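Long-range contacts in phosphatidylinositol-specific phospholipase C (Listeria monocytogenes, PDB 2PLC), which belongs to the bacterial phosphatidylinositol-specific phospholipases C, single-domain proteins built on a TIM-barrel type of fold: residues 7-17 against 141-149; 241-252 against 266-274. All coordinates share one frame; numbering follows the deposited sequence.

Interaction 1: residues 7-17 against 141-149; sequences MSALPDTTNLA and KIPTLKDVR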
loop_
_atom_site.group_PDB
_atom_site.type_symbol
_atom_site.label_atom_id
_atom_site.label_comp_id
_atom_site.label_asym_id
_atom_site.label_seq_id
_atom_site.Cartn_x
_atom_site.Cartn_y
_atom_site.Cartn_z
ATOM N N MET A 7 8.416 10.652 -7.060
ATOM C CA MET A 7 7.211 11.483 -6.961
ATOM C C MET A 7 7.492 12.983 -6.925
ATOM O O MET A 7 6.636 13.786 -7.291
ATOM C CB MET A 7 6.372 11.094 -5.739
ATOM C CG MET A 7 5.862 9.665 -5.766
ATOM S SD MET A 7 4.776 9.323 -4.395
ATOM C CE MET A 7 3.253 9.007 -5.227
ATOM N N SER A 8 8.686 13.359 -6.480
ATOM C CA SER A 8 9.069 14.765 -6.399
ATOM C C SER A 8 9.127 15.397 -7.787
ATOM O O SER A 8 8.949 16.605 -7.933
ATOM C CB SER A 8 10.431 14.904 -5.720
ATOM O OG SER A 8 11.453 14.336 -6.514
ATOM N N ALA A 9 9.371 14.568 -8.799
ATOM C CA ALA A 9 9.462 15.023 -10.183
ATOM C C ALA A 9 8.101 15.135 -10.885
ATOM O O ALA A 9 8.034 15.411 -12.086
ATOM C CB ALA A 9 10.389 14.106 -10.968
ATOM N N LEU A 10 7.023 14.922 -10.135
ATOM C CA LEU A 10 5.676 15.006 -10.684
ATOM C C LEU A 10 5.067 16.358 -10.335
ATOM O O LEU A 10 5.480 17.000 -9.369
ATOM C CB LEU A 10 4.797 13.875 -10.135
ATOM C CG LEU A 10 5.077 12.436 -10.584
ATOM C CD1 LEU A 10 4.180 11.477 -9.817
ATOM C CD2 LEU A 10 4.857 12.294 -12.082
ATOM N N PRO A 11 4.081 16.812 -11.124
ATOM C CA PRO A 11 3.416 18.097 -10.890
ATOM C C PRO A 11 2.611 18.115 -9.596
ATOM O O PRO A 11 1.948 17.133 -9.264
ATOM C CB PRO A 11 2.485 18.223 -12.099
ATOM C CG PRO A 11 3.161 17.405 -13.155
ATOM C CD PRO A 11 3.609 16.203 -12.380
ATOM N N ASP A 12 2.663 19.239 -8.882
ATOM C CA ASP A 12 1.918 19.413 -7.633
ATOM C C ASP A 12 0.414 19.323 -7.862
ATOM O O ASP A 12 -0.349 18.984 -6.954
ATOM C CB ASP A 12 2.229 20.775 -7.008
ATOM C CG ASP A 12 3.498 20.767 -6.187
ATOM O OD1 ASP A 12 4.538 20.287 -6.683
ATOM O OD2 ASP A 12 3.456 21.250 -5.040
ATOM N N THR A 13 -0.002 19.631 -9.086
ATOM C CA THR A 13 -1.408 19.617 -9.466
ATOM C C THR A 13 -1.954 18.233 -9.818
ATOM O O THR A 13 -3.170 18.057 -9.909
ATOM C CB THR A 13 -1.664 20.573 -10.654
ATOM O OG1 THR A 13 -0.860 20.173 -11.772
ATOM C CG2 THR A 13 -1.313 22.012 -10.274
ATOM N N THR A 14 -1.066 17.259 -10.022
ATOM C CA THR A 14 -1.488 15.902 -10.366
ATOM C C THR A 14 -2.242 15.265 -9.211
ATOM O O THR A 14 -1.830 15.378 -8.058
ATOM C CB THR A 14 -0.293 14.999 -10.722
ATOM O OG1 THR A 14 0.492 15.625 -11.744
ATOM C CG2 THR A 14 -0.782 13.648 -11.234
ATOM N N ASN A 15 -3.367 14.626 -9.523
ATOM C CA ASN A 15 -4.168 13.962 -8.501
ATOM C C ASN A 15 -3.595 12.572 -8.227
ATOM O O ASN A 15 -3.011 11.939 -9.107
ATOM C CB ASN A 15 -5.628 13.857 -8.936
ATOM C CG ASN A 15 -6.542 13.435 -7.801
ATOM O OD1 ASN A 15 -6.818 12.254 -7.618
ATOM N ND2 ASN A 15 -7.009 14.403 -7.029
ATOM N N LEU A 16 -3.750 12.111 -6.997
ATOM C CA LEU A 16 -3.233 10.809 -6.611
ATOM C C LEU A 16 -3.875 9.678 -7.415
ATOM O O LEU A 16 -3.234 8.666 -7.684
ATOM C CB LEU A 16 -3.457 10.591 -5.112
ATOM C CG LEU A 16 -2.293 10.096 -4.251
ATOM C CD1 LEU A 16 -1.072 10.984 -4.434
ATOM C CD2 LEU A 16 -2.724 10.097 -2.799
ATOM N N ALA A 17 -5.131 9.864 -7.818
ATOM C CA ALA A 17 -5.860 8.850 -8.590
ATOM C C ALA A 17 -5.409 8.754 -10.045
ATOM O O ALA A 17 -5.708 7.779 -10.736
ATOM C CB ALA A 17 -7.349 9.112 -8.523
ATOM N N LYS A 141 -12.687 13.303 -0.882
ATOM C CA LYS A 141 -12.123 13.546 -2.202
ATOM C C LYS A 141 -10.626 13.239 -2.178
ATOM O O LYS A 141 -9.936 13.574 -1.218
ATOM C CB LYS A 141 -12.369 15.007 -2.599
ATOM C CG LYS A 141 -11.886 15.386 -3.990
ATOM C CD LYS A 141 -10.783 16.434 -3.919
ATOM C CE LYS A 141 -10.263 16.793 -5.306
ATOM N NZ LYS A 141 -9.162 17.798 -5.243
ATOM N N ILE A 142 -10.138 12.575 -3.223
ATOM C CA ILE A 142 -8.726 12.222 -3.316
ATOM C C ILE A 142 -7.891 13.483 -3.552
ATOM O O ILE A 142 -8.153 14.248 -4.481
ATOM C CB ILE A 142 -8.460 11.190 -4.446
ATOM C CG1 ILE A 142 -9.099 9.840 -4.107
ATOM C CG2 ILE A 142 -6.960 10.986 -4.632
ATOM C CD1 ILE A 142 -10.588 9.772 -4.304
ATOM N N PRO A 143 -6.870 13.708 -2.706
ATOM C CA PRO A 143 -5.973 14.866 -2.778
ATOM C C PRO A 143 -4.952 14.862 -3.904
ATOM O O PRO A 143 -4.673 13.829 -4.510
ATOM C CB PRO A 143 -5.278 14.835 -1.422
ATOM C CG PRO A 143 -5.172 13.375 -1.150
ATOM C CD PRO A 143 -6.551 12.884 -1.526
ATOM N N THR A 144 -4.410 16.044 -4.172
ATOM C CA THR A 144 -3.390 16.229 -5.191
ATOM C C THR A 144 -2.044 16.127 -4.486
ATOM O O THR A 144 -1.977 16.185 -3.257
ATOM C CB THR A 144 -3.511 17.611 -5.887
ATOM O OG1 THR A 144 -3.313 18.662 -4.935
ATOM C CG2 THR A 144 -4.886 17.766 -6.507
ATOM N N LEU A 145 -0.978 15.965 -5.261
ATOM C CA LEU A 145 0.360 15.847 -4.701
ATOM C C LEU A 145 0.757 17.046 -3.852
ATOM O O LEU A 145 1.607 16.934 -2.968
ATOM C CB LEU A 145 1.387 15.649 -5.813
ATOM C CG LEU A 145 1.452 14.281 -6.486
ATOM C CD1 LEU A 145 2.555 14.295 -7.514
ATOM C CD2 LEU A 145 1.738 13.212 -5.451
ATOM N N LYS A 146 0.135 18.189 -4.113
ATOM C CA LYS A 146 0.445 19.397 -3.370
ATOM C C LYS A 146 0.082 19.215 -1.896
ATOM O O LYS A 146 0.896 19.493 -1.013
ATOM C CB LYS A 146 -0.297 20.591 -3.980
ATOM C CG LYS A 146 0.333 21.949 -3.690
ATOM C CD LYS A 146 -0.245 22.600 -2.436
ATOM C CE LYS A 146 -1.428 23.527 -2.748
ATOM N NZ LYS A 146 -2.578 22.862 -3.438
ATOM N N ASP A 147 -1.108 18.672 -1.646
ATOM C CA ASP A 147 -1.617 18.452 -0.288
ATOM C C ASP A 147 -0.962 17.320 0.510
ATOM O O ASP A 147 -1.035 17.305 1.742
ATOM C CB ASP A 147 -3.130 18.211 -0.333
ATOM C CG ASP A 147 -3.881 19.326 -1.038
ATOM O OD1 ASP A 147 -3.767 20.492 -0.599
ATOM O OD2 ASP A 147 -4.582 19.035 -2.033
ATOM N N VAL A 148 -0.337 16.375 -0.188
ATOM C CA VAL A 148 0.297 15.231 0.463
ATOM C C VAL A 148 1.825 15.197 0.385
ATOM O O VAL A 148 2.428 14.149 0.606
ATOM C CB VAL A 148 -0.265 13.889 -0.087
ATOM C CG1 VAL A 148 -1.716 13.703 0.327
ATOM C CG2 VAL A 148 -0.143 13.841 -1.604
ATOM N N ARG A 149 2.459 16.326 0.079
ATOM C CA ARG A 149 3.921 16.353 0.004
ATOM C C ARG A 149 4.535 16.028 1.374
ATOM O O ARG A 149 4.200 16.656 2.386
ATOM C CB ARG A 149 4.427 17.716 -0.487
ATOM C CG ARG A 149 4.153 18.027 -1.955
ATOM C CD ARG A 149 4.835 17.048 -2.904
ATOM N NE ARG A 149 4.728 17.483 -4.297
ATOM C CZ ARG A 149 5.070 16.750 -5.357
ATOM N NH1 ARG A 149 5.549 15.523 -5.209
ATOM N NH2 ARG A 149 4.934 17.249 -6.577
#

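Interaction 2: residues 241-252 against 266-274; sequences VLNLTSEKVRGL and KNIIKNNKF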
loop_
_atom_site.group_PDB
_atom_site.type_symbol
_atom_site.label_atom_id
_atom_site.label_comp_id
_atom_site.label_asym_id
_atom_site.label_seq_id
_atom_site.Cartn_x
_atom_site.Cartn_y
_atom_site.Cartn_z
ATOM N N VAL A 241 1.939 -3.541 -18.516
ATOM C CA VAL A 241 2.149 -2.133 -18.199
ATOM C C VAL A 241 3.045 -1.484 -19.252
ATOM O O VAL A 241 2.816 -0.346 -19.651
ATOM C CB VAL A 241 2.775 -1.964 -16.800
ATOM C CG1 VAL A 241 2.988 -0.492 -16.488
ATOM C CG2 VAL A 241 1.876 -2.598 -15.747
ATOM N N LEU A 242 4.047 -2.222 -19.720
ATOM C CA LEU A 242 4.964 -1.721 -20.747
ATOM C C LEU A 242 4.224 -1.426 -22.056
ATOM O O LEU A 242 4.491 -0.423 -22.720
ATOM C CB LEU A 242 6.087 -2.737 -20.981
ATOM C CG LEU A 242 7.461 -2.424 -20.379
ATOM C CD1 LEU A 242 7.324 -1.546 -19.154
ATOM C CD2 LEU A 242 8.198 -3.714 -20.057
ATOM N N ASN A 243 3.276 -2.293 -22.401
ATOM C CA ASN A 243 2.471 -2.137 -23.608
ATOM C C ASN A 243 1.596 -0.884 -23.512
ATOM O O ASN A 243 1.574 -0.060 -24.424
ATOM C CB ASN A 243 1.580 -3.370 -23.797
ATOM C CG ASN A 243 0.736 -3.296 -25.056
ATOM O OD1 ASN A 243 -0.434 -3.690 -25.056
ATOM N ND2 ASN A 243 1.324 -2.789 -26.137
ATOM N N LEU A 244 0.872 -0.771 -22.401
ATOM C CA LEU A 244 -0.018 0.355 -22.135
ATOM C C LEU A 244 0.714 1.694 -22.116
ATOM O O LEU A 244 0.117 2.734 -22.380
ATOM C CB LEU A 244 -0.749 0.135 -20.812
ATOM C CG LEU A 244 -2.225 -0.258 -20.886
ATOM C CD1 LEU A 244 -2.478 -1.308 -21.959
ATOM C CD2 LEU A 244 -2.667 -0.748 -19.525
ATOM N N THR A 245 2.000 1.668 -21.784
ATOM C CA THR A 245 2.806 2.885 -21.763
ATOM C C THR A 245 3.073 3.309 -23.213
ATOM O O THR A 245 3.065 4.502 -23.532
ATOM C CB THR A 245 4.136 2.666 -21.005
ATOM O OG1 THR A 245 3.859 2.305 -19.644
ATOM C CG2 THR A 245 4.994 3.934 -21.021
ATOM N N SER A 246 3.282 2.322 -24.087
ATOM C CA SER A 246 3.525 2.565 -25.511
ATOM C C SER A 246 2.269 3.163 -26.132
ATOM O O SER A 246 2.343 4.017 -27.013
ATOM C CB SER A 246 3.856 1.256 -26.236
ATOM O OG SER A 246 5.051 0.677 -25.746
ATOM N N GLU A 247 1.119 2.696 -25.659
ATOM C CA GLU A 247 -0.174 3.164 -26.138
ATOM C C GLU A 247 -0.574 4.482 -25.487
ATOM O O GLU A 247 -1.703 4.950 -25.669
ATOM C CB GLU A 247 -1.254 2.110 -25.867
ATOM C CG GLU A 247 -1.074 0.823 -26.647
ATOM C CD GLU A 247 -1.019 1.056 -28.145
ATOM O OE1 GLU A 247 -2.058 1.424 -28.738
ATOM O OE2 GLU A 247 0.072 0.877 -28.726
ATOM N N LYS A 248 0.349 5.073 -24.729
ATOM C CA LYS A 248 0.103 6.343 -24.043
ATOM C C LYS A 248 -1.004 6.255 -22.983
ATOM O O LYS A 248 -1.728 7.223 -22.750
ATOM C CB LYS A 248 -0.236 7.448 -25.057
ATOM C CG LYS A 248 0.913 8.376 -25.425
ATOM C CD LYS A 248 1.983 7.690 -26.247
ATOM C CE LYS A 248 3.008 8.703 -26.744
ATOM N NZ LYS A 248 4.050 8.082 -27.610
ATOM N N VAL A 249 -1.125 5.098 -22.338
ATOM C CA VAL A 249 -2.135 4.898 -21.303
ATOM C C VAL A 249 -1.508 4.954 -19.909
ATOM O O VAL A 249 -0.714 4.084 -19.544
ATOM C CB VAL A 249 -2.861 3.554 -21.485
ATOM C CG1 VAL A 249 -3.996 3.432 -20.483
ATOM C CG2 VAL A 249 -3.388 3.436 -22.904
ATOM N N ARG A 250 -1.875 5.983 -19.143
ATOM C CA ARG A 250 -1.363 6.199 -17.788
ATOM C C ARG A 250 -2.437 6.071 -16.704
ATOM O O ARG A 250 -3.612 5.833 -16.995
ATOM C CB ARG A 250 -0.742 7.594 -17.668
ATOM C CG ARG A 250 0.521 7.836 -18.466
ATOM C CD ARG A 250 0.231 8.227 -19.893
ATOM N NE ARG A 250 1.227 9.169 -20.397
ATOM C CZ ARG A 250 2.264 8.842 -21.163
ATOM N NH1 ARG A 250 2.462 7.582 -21.531
ATOM N NH2 ARG A 250 3.110 9.781 -21.563
ATOM N N GLY A 251 -2.012 6.254 -15.451
ATOM C CA GLY A 251 -2.919 6.200 -14.311
ATOM C C GLY A 251 -3.590 4.869 -14.044
ATOM O O GLY A 251 -4.802 4.806 -13.858
ATOM N N LEU A 252 -2.781 3.821 -13.940
ATOM C CA LEU A 252 -3.275 2.469 -13.715
ATOM C C LEU A 252 -3.641 2.159 -12.266
ATOM O O LEU A 252 -4.097 1.060 -11.961
ATOM C CB LEU A 252 -2.243 1.463 -14.220
ATOM C CG LEU A 252 -1.740 1.674 -15.651
ATOM C CD1 LEU A 252 -0.721 0.606 -15.993
ATOM C CD2 LEU A 252 -2.897 1.655 -16.638
ATOM N N LYS A 266 10.407 -0.160 -11.264
ATOM C CA LYS A 266 10.812 0.955 -12.117
ATOM C C LYS A 266 9.887 1.133 -13.314
ATOM O O LYS A 266 9.513 2.252 -13.657
ATOM C CB LYS A 266 12.246 0.763 -12.627
ATOM C CG LYS A 266 13.339 1.129 -11.636
ATOM C CD LYS A 266 14.706 1.070 -12.304
ATOM C CE LYS A 266 15.825 1.458 -11.351
ATOM N NZ LYS A 266 17.162 1.406 -12.015
ATOM N N ASN A 267 9.531 0.026 -13.956
ATOM C CA ASN A 267 8.659 0.076 -15.121
ATOM C C ASN A 267 7.255 0.562 -14.807
ATOM O O ASN A 267 6.608 1.176 -15.654
ATOM C CB ASN A 267 8.639 -1.277 -15.834
ATOM C CG ASN A 267 9.919 -1.537 -16.600
ATOM O OD1 ASN A 267 10.674 -0.613 -16.885
ATOM N ND2 ASN A 267 10.165 -2.793 -16.945
ATOM N N ILE A 268 6.783 0.295 -13.593
ATOM C CA ILE A 268 5.457 0.754 -13.192
ATOM C C ILE A 268 5.536 2.268 -12.978
ATOM O O ILE A 268 4.621 3.005 -13.350
ATOM C CB ILE A 268 4.970 0.047 -11.906
ATOM C CG1 ILE A 268 4.750 -1.437 -12.188
ATOM C CG2 ILE A 268 3.677 0.678 -11.405
ATOM C CD1 ILE A 268 4.314 -2.232 -10.978
ATOM N N ILE A 269 6.653 2.724 -12.414
ATOM C CA ILE A 269 6.879 4.152 -12.178
ATOM C C ILE A 269 6.955 4.891 -13.521
ATOM O O ILE A 269 6.370 5.968 -13.679
ATOM C CB ILE A 269 8.196 4.395 -11.398
ATOM C CG1 ILE A 269 8.072 3.876 -9.965
ATOM C CG2 ILE A 269 8.556 5.882 -11.396
ATOM C CD1 ILE A 269 9.386 3.885 -9.198
ATOM N N LYS A 270 7.661 4.295 -14.486
ATOM C CA LYS A 270 7.823 4.887 -15.812
ATOM C C LYS A 270 6.504 5.101 -16.552
ATOM O O LYS A 270 6.451 5.872 -17.512
ATOM C CB LYS A 270 8.774 4.057 -16.674
ATOM C CG LYS A 270 10.235 4.188 -16.293
ATOM C CD LYS A 270 11.119 3.547 -17.356
ATOM C CE LYS A 270 12.599 3.751 -17.064
ATOM N NZ LYS A 270 13.464 3.316 -18.201
ATOM N N ASN A 271 5.443 4.427 -16.110
ATOM C CA ASN A 271 4.137 4.591 -16.744
ATOM C C ASN A 271 3.591 6.007 -16.566
ATOM O O ASN A 271 2.796 6.463 -17.379
ATOM C CB ASN A 271 3.125 3.574 -16.209
ATOM C CG ASN A 271 1.775 3.684 -16.896
ATOM O OD1 ASN A 271 0.814 4.173 -16.315
ATOM N ND2 ASN A 271 1.703 3.241 -18.148
ATOM N N ASN A 272 4.001 6.695 -15.503
ATOM C CA ASN A 272 3.545 8.064 -15.251
ATOM C C ASN A 272 4.274 9.031 -16.183
ATOM O O ASN A 272 5.417 8.776 -16.567
ATOM C CB ASN A 272 3.821 8.465 -13.803
ATOM C CG ASN A 272 3.241 7.491 -12.808
ATOM O OD1 ASN A 272 2.033 7.453 -12.592
ATOM N ND2 ASN A 272 4.107 6.698 -12.184
ATOM N N LYS A 273 3.624 10.139 -16.539
ATOM C CA LYS A 273 4.245 11.120 -17.428
ATOM C C LYS A 273 5.026 12.187 -16.664
ATOM O O LYS A 273 4.478 12.885 -15.804
ATOM C CB LYS A 273 3.208 11.791 -18.341
ATOM C CG LYS A 273 3.823 12.386 -19.613
ATOM C CD LYS A 273 3.469 13.858 -19.837
ATOM C CE LYS A 273 2.041 14.051 -20.350
ATOM N NZ LYS A 273 0.994 13.722 -19.337
ATOM N N PHE A 274 6.312 12.293 -16.988
ATOM C CA PHE A 274 7.213 13.262 -16.368
ATOM C C PHE A 274 7.585 14.348 -17.387
ATOM O O PHE A 274 7.420 15.545 -17.063
ATOM C CB PHE A 274 8.493 12.566 -15.878
ATOM C CG PHE A 274 8.258 11.496 -14.839
ATOM C CD1 PHE A 274 7.907 10.203 -15.216
ATOM C CD2 PHE A 274 8.414 11.775 -13.484
ATOM C CE1 PHE A 274 7.717 9.209 -14.262
ATOM C CE2 PHE A 274 8.227 10.784 -12.522
ATOM C CZ PHE A 274 7.878 9.501 -12.913
HETATM O O HOH W 1 6.271 1.790 -18.293
HETATM O O HOH W 2 0.059 8.346 -14.707
#

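Interaction 1: residues 7-17 against 141-149
M7 O receives NH1 of R149 at 2.9 Å along a nearly straight N-H (166°), the donor standing above the carbonyl plane; the backbone N of L10 binds the same oxygen from the opposite face. L10 O takes NH2 of R149, and L10 CB presses on L145 CD1 at 3.5 Å, tighter than usual carbon contact. D12 adds a third acceptor at the edge: its OD1 forms a salt bridge to R149 NH2 (3.1 Å), met from above the carboxylate plane. All three oxygens lie near the guanidinium plane while L145 CB sits over the centre of one face, so the orientation of the group is fixed; NH1 has a further acceptor in K98 O. D12 O also receives K146 N weakly. After the P11-T14 type I turn, T14 O accepts L145 N at 3.0 Å. N15, with CG anti to its backbone N (chi1 -168°), swings its amide across to I142: ND2 donates to I142 O (2.8 Å), and OD1 turns back to A17 N. L16 N bonds P143 O at 3.2 Å, and the L16 side chain crosses that of L145 at about a right angle, CD1 to CD2 3.7 Å. N15 and T144 thus form a single isolated beta bridge, with N15 also opening an Asx turn, that ties the loop before strand 20-24 to the loop leading into strand 152-157 of the barrel-like fold.

Interaction 2: residues 241-252 against 266-274
N271 carries the tight part of this contact, its amide reaching T245 and V249. Its CG lies anti to the backbone N (chi1 -178°), which extends the amide toward residues 245-250. There ND2 spends both its hydrogens: one goes to T245 OG1 at 2.8 Å, almost straight (169°), the other to V249 O at 2.9 Å. Both acceptors lie close to the amide plane, which fixes the rotation of the group. OD1 is bound by S20 OG, at the start of strand 20-24, and L252 CG packs against this oxygen at 3.6 Å. The V241 side chain crosses that of N271 at about a right angle, CG1 to CB 4.1 Å, a looser contact. The hydroxyl of T245 is itself well gripped, since it donates to V241 O and accepts from N271 ND2 and a water.

V249 O is presented to N271 by the turn that ends helix 226-246. This is a Schellman motif: K248, with positive phi, is the C-prime residue, V249 N returns to L244 O and K248 N to T245 O. One polar side chain from the C-terminal tail is thereby bound both to the last turn of the helix and to the loop leaving it.

Toward the surface the fit is thinner. L242 CD1 rests on N267 CB and CG, 3.6 Å from each, and a water beside it bridges the two segments, donating to T245 OG1 and to N267 O (2.7 Å). Further along, the bent chain of R250 crosses K273 obliquely, NH2 lying 3.3 Å from CG of the lysine. R250 NE and K273 NZ, of two like-charged groups, are 4.7 Å apart, which may be mildly unfavourable.

In the fold
The two contacts follow one another along the chain, with interaction 1 closing before interaction 2 opens, and their centres lie about 17 Å apart. Both border strand 20-24: residues 7-17 lead into it, while N271 and N272 of interaction 2 bond to S20 at its first residue. They also touch directly, L10 CD2 lying 3.7 Å from F274 CE2, which brings the C-terminal residue against the N-terminal loop. Interaction 1 links that loop to the approach to strand 152-157 in the mixed sheet; interaction 2 joins helices 226-246 and 262-269 beside strand 253-257 of the parallel sheet. The N-terminal loop and the C-terminal residues thus meet beside strand 20-24, at the border of the barrel-like fold.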